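PDB 3D0W: YflH protein, which is of unknown function but belongs to the DUF3243 family of small helical bacterial proteins and pairs as a two-fold symmetric, possibly physiological, dimer. Local coordinates for the interface of chains A and B. Numbering follows the deposited sequence. Chains: chain A/B, YflH protein.

Contact 1: the interface of chains A and B. Residues chain A 26, 29, 32, 74, 100, 103; chain B 76-77, 80-81.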
# COMPACT_ATOMS: atom_id res chain seq x y z
N LEU A 26 -5.16 -14.57 0.91
CA LEU A 26 -3.74 -14.89 0.98
C LEU A 26 -3.21 -15.26 -0.39
O LEU A 26 -2.21 -14.73 -0.86
CB LEU A 26 -3.51 -16.07 1.93
CG LEU A 26 -3.59 -15.83 3.43
CD1 LEU A 26 -3.54 -17.16 4.17
CD2 LEU A 26 -2.44 -14.93 3.87
N PHE A 29 -2.80 -12.45 -2.64
CA PHE A 29 -1.62 -11.67 -2.30
C PHE A 29 -0.37 -12.39 -2.79
O PHE A 29 0.54 -11.78 -3.34
CB PHE A 29 -1.50 -11.45 -0.80
CG PHE A 29 -0.26 -10.70 -0.40
CD1 PHE A 29 -0.15 -9.34 -0.63
CD2 PHE A 29 0.84 -11.38 0.12
CE1 PHE A 29 1.05 -8.65 -0.35
CE2 PHE A 29 2.03 -10.72 0.40
CZ PHE A 29 2.14 -9.35 0.16
N PHE A 32 -0.05 -11.80 -6.36
CA PHE A 32 0.32 -10.40 -6.57
C PHE A 32 1.82 -10.25 -6.35
O PHE A 32 2.54 -9.71 -7.18
CB PHE A 32 -0.45 -9.51 -5.58
CG PHE A 32 0.11 -8.12 -5.44
CD1 PHE A 32 0.07 -7.23 -6.51
CD2 PHE A 32 0.69 -7.71 -4.25
CE1 PHE A 32 0.60 -5.94 -6.38
CE2 PHE A 32 1.22 -6.43 -4.11
CZ PHE A 32 1.17 -5.55 -5.18
N GLU A 74 -4.93 -5.21 -4.16
CA GLU A 74 -3.54 -4.85 -3.95
C GLU A 74 -3.13 -3.77 -4.96
O GLU A 74 -2.59 -2.72 -4.59
CB GLU A 74 -2.63 -6.08 -4.14
CG GLU A 74 -2.61 -7.05 -2.95
CD GLU A 74 -3.77 -8.03 -2.94
OE1 GLU A 74 -4.72 -7.89 -3.75
OE2 GLU A 74 -3.74 -8.96 -2.09
N LEU A 100 8.82 -5.81 0.63
CA LEU A 100 7.64 -6.66 0.70
C LEU A 100 7.81 -7.85 -0.26
O LEU A 100 7.53 -8.99 0.10
CB LEU A 100 6.38 -5.86 0.37
CG LEU A 100 5.04 -6.57 0.17
CD1 LEU A 100 3.91 -5.60 0.44
CD2 LEU A 100 4.94 -7.13 -1.25
N LYS A 103 10.17 -10.61 1.00
CA LYS A 103 9.84 -11.06 2.34
C LYS A 103 9.81 -12.58 2.44
O LYS A 103 9.50 -13.27 1.47
CB LYS A 103 8.49 -10.48 2.76
CG LYS A 103 8.04 -10.82 4.17
CD LYS A 103 6.63 -10.27 4.40
CE LYS A 103 6.08 -10.60 5.78
NZ LYS A 103 6.81 -9.87 6.85
N MSE B 76 -4.91 -6.27 2.95
CA MSE B 76 -3.87 -7.29 2.94
C MSE B 76 -2.55 -6.61 2.55
O MSE B 76 -1.51 -6.84 3.17
CB MSE B 76 -4.22 -8.38 1.93
CG MSE B 76 -3.26 -9.56 1.90
SE MSE B 76 -3.15 -10.47 3.61
CE MSE B 76 -1.33 -11.10 3.49
N LEU B 77 -2.59 -5.76 1.53
CA LEU B 77 -1.37 -5.07 1.10
C LEU B 77 -0.87 -4.12 2.19
O LEU B 77 0.32 -4.09 2.48
CB LEU B 77 -1.60 -4.27 -0.18
CG LEU B 77 -0.39 -3.44 -0.64
CD1 LEU B 77 0.78 -4.37 -0.99
CD2 LEU B 77 -0.76 -2.59 -1.84
N GLU B 80 0.80 -6.00 4.98
CA GLU B 80 2.10 -6.56 4.58
C GLU B 80 3.14 -5.44 4.49
O GLU B 80 4.28 -5.62 4.90
CB GLU B 80 1.99 -7.29 3.23
CG GLU B 80 1.28 -8.65 3.30
CD GLU B 80 2.10 -9.70 4.04
OE1 GLU B 80 3.32 -9.78 3.83
OE2 GLU B 80 1.50 -10.46 4.84
N LEU B 81 2.75 -4.28 3.95
CA LEU B 81 3.69 -3.16 3.86
C LEU B 81 4.11 -2.73 5.26
O LEU B 81 5.29 -2.47 5.52
CB LEU B 81 3.05 -1.97 3.13
CG LEU B 81 2.89 -2.05 1.61
CD1 LEU B 81 2.11 -0.82 1.11
CD2 LEU B 81 4.26 -2.11 0.95

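Contact 2: the interface of chains A and B. Residues chain A 20-21, 25-26; chain B 69-70, 76.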
# COMPACT_ATOMS: atom_id res chain seq x y z
N THR A 20 -7.05 -16.61 10.69
CA THR A 20 -8.19 -15.73 10.47
C THR A 20 -8.31 -15.28 9.01
O THR A 20 -9.42 -15.18 8.48
CB THR A 20 -8.12 -14.49 11.37
OG1 THR A 20 -6.78 -13.97 11.36
CG2 THR A 20 -8.52 -14.83 12.79
N ILE A 21 -7.17 -15.03 8.36
CA ILE A 21 -7.16 -14.58 6.97
C ILE A 21 -7.67 -15.68 6.04
O ILE A 21 -7.11 -16.78 6.00
CB ILE A 21 -5.74 -14.17 6.50
CG1 ILE A 21 -5.20 -13.02 7.36
CG2 ILE A 21 -5.78 -13.73 5.04
CD1 ILE A 21 -4.84 -13.42 8.78
N ILE A 25 -7.75 -14.63 0.13
CA ILE A 25 -7.13 -13.32 0.29
C ILE A 25 -5.62 -13.48 0.30
O ILE A 25 -4.89 -12.65 -0.24
CB ILE A 25 -7.60 -12.61 1.59
CG1 ILE A 25 -9.01 -12.04 1.40
CG2 ILE A 25 -6.65 -11.47 1.96
CD1 ILE A 25 -10.05 -13.07 1.02
N LEU A 26 -5.16 -14.57 0.91
CA LEU A 26 -3.74 -14.89 0.98
C LEU A 26 -3.21 -15.26 -0.39
O LEU A 26 -2.21 -14.73 -0.86
CB LEU A 26 -3.51 -16.07 1.93
CG LEU A 26 -3.59 -15.83 3.43
CD1 LEU A 26 -3.54 -17.16 4.17
CD2 LEU A 26 -2.44 -14.93 3.87
N GLU B 69 -7.83 -8.39 10.95
CA GLU B 69 -7.85 -9.39 9.87
C GLU B 69 -8.18 -8.74 8.53
O GLU B 69 -9.23 -8.11 8.38
CB GLU B 69 -8.91 -10.47 10.17
CG GLU B 69 -8.94 -11.61 9.16
CD GLU B 69 -10.17 -12.51 9.31
OE1 GLU B 69 -10.47 -12.92 10.45
OE2 GLU B 69 -10.83 -12.80 8.29
N PRO B 70 -7.29 -8.88 7.54
CA PRO B 70 -7.52 -8.29 6.22
C PRO B 70 -8.76 -8.92 5.57
O PRO B 70 -8.88 -10.14 5.53
CB PRO B 70 -6.24 -8.62 5.46
CG PRO B 70 -5.21 -8.65 6.55
CD PRO B 70 -5.91 -9.40 7.65
N MSE B 76 -4.91 -6.27 2.95
CA MSE B 76 -3.87 -7.29 2.94
C MSE B 76 -2.55 -6.61 2.55
O MSE B 76 -1.51 -6.84 3.17
CB MSE B 76 -4.22 -8.38 1.93
CG MSE B 76 -3.26 -9.56 1.90
SE MSE B 76 -3.15 -10.47 3.61
CE MSE B 76 -1.33 -11.10 3.49

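Contact 1: the interface of chains A and B
B:Glu80 sets its CG methylene over one face of the A:Phe29 ring, a CH-pi contact at the two-fold interface of this all-helical DUF3243 protein. CG lies 3.3 Å from A:Phe29 CZ, displaced from the ring centre toward the rim, and the carboxylate plane is turned 41° from that of the ring. A:Phe29, on helix 23-48, has CG anti to the backbone N (chi1 177°), which carries the ring out toward helix 73-84 of chain B. The selenomethionine B:Met76, one turn before B:Glu80, comes from the same side of the ring plane but packs beside the root of the side chain, its CG 3.7 Å from A:Phe29 CB. Its chain bends at chi2 (60°), and the methyl CE ends above the CG-CD2 rim and 4.0 Å from A:Leu26 CD2. At the ring's edge, in plane, lies the carboxylate oxygen OE2 of A:Glu74, from the same chain. An alanine in place of A:Phe29 would probably open a gap between the helices, leaving the B:Glu80 stem without its aromatic bed and the B:Met76 side chain freer to turn. Beyond the ring tip, A:Leu100 presses CD1 among three chain B residues: it is 3.5 Å from B:Leu81 CD2 and also touches B:Leu77 CD1 and B:Glu80 CB. B:Leu77 divides its branches, CD1 meeting A:Leu100 and the A:Phe32 ring atom CE2, CD2 packing 3.3 Å from the backbone O of A:Glu74. The B:Glu80 carboxylate points toward A:Lys103, whose methylene CD is 3.4 Å from OE1. The ammonium NZ is 4.6 Å from that oxygen, short of a salt bridge, though the opposite charges would probably still attract.

Contact 2: the interface of chains A and B
A:Ile21 meets B:Pro70 where the segment leading into helix 23-48 of one YflH chain packs on the segment leading into helix 73-84 of the other. CG1 of A:Ile21, anti to its carbonyl carbon (chi1 -60°), comes 3.7 Å from the proline ring carbon CD. This pair lies between a looser end at the helices and a closer one near the start of the modelled chain. At the looser end the branch methyl CG2 of A:Ile25 rests against the stem of the selenomethionine B:Met76, 3.9 Å from CG, with CB at a similar range; the two side chains slant across one another. A:Leu26 touches the CE end of the same residue.

At the closer end, B:Glu69 reaches A:Thr20 with its chain extended beyond CG, which is anti to the backbone N (chi1 -176°). These two residues bury much of the surface in this patch, but the approach of their oxygens is doubtful. The carboxylate oxygen OE2 lies 2.8 Å from the carbonyl O of A:Thr20 and OE1 lies 3.2 Å from it, pairs in which both atoms would ordinarily accept, so they read as a clash and no bond should be rested on them. The methyl CG2 of A:Thr20 lies 3.6 Å from B:Glu69 OE1. At the inner end, the selenium SE of B:Met76 sits 4.0 Å from A:Ile25 CG2.

The C-alpha centres of contact 1 and contact 2 lie about 10 Å apart, and the two share A:Leu26 and B:Met76. Helix 23-48 of chain A and helix 73-84 of chain B enter both, so the patches form one continuous strip; contact 1 adds the C-terminal end of chain A and its helix 73-84, which meets its counterpart, contact 2 the segments before the two helices. Two-fold symmetry repeats the strip with the chains exchanged, so each chain offers both kinds of surface. Such reciprocal, largely apolar burial is consistent with a stable dimer, although the structure alone does not show that the pair forms in the cell.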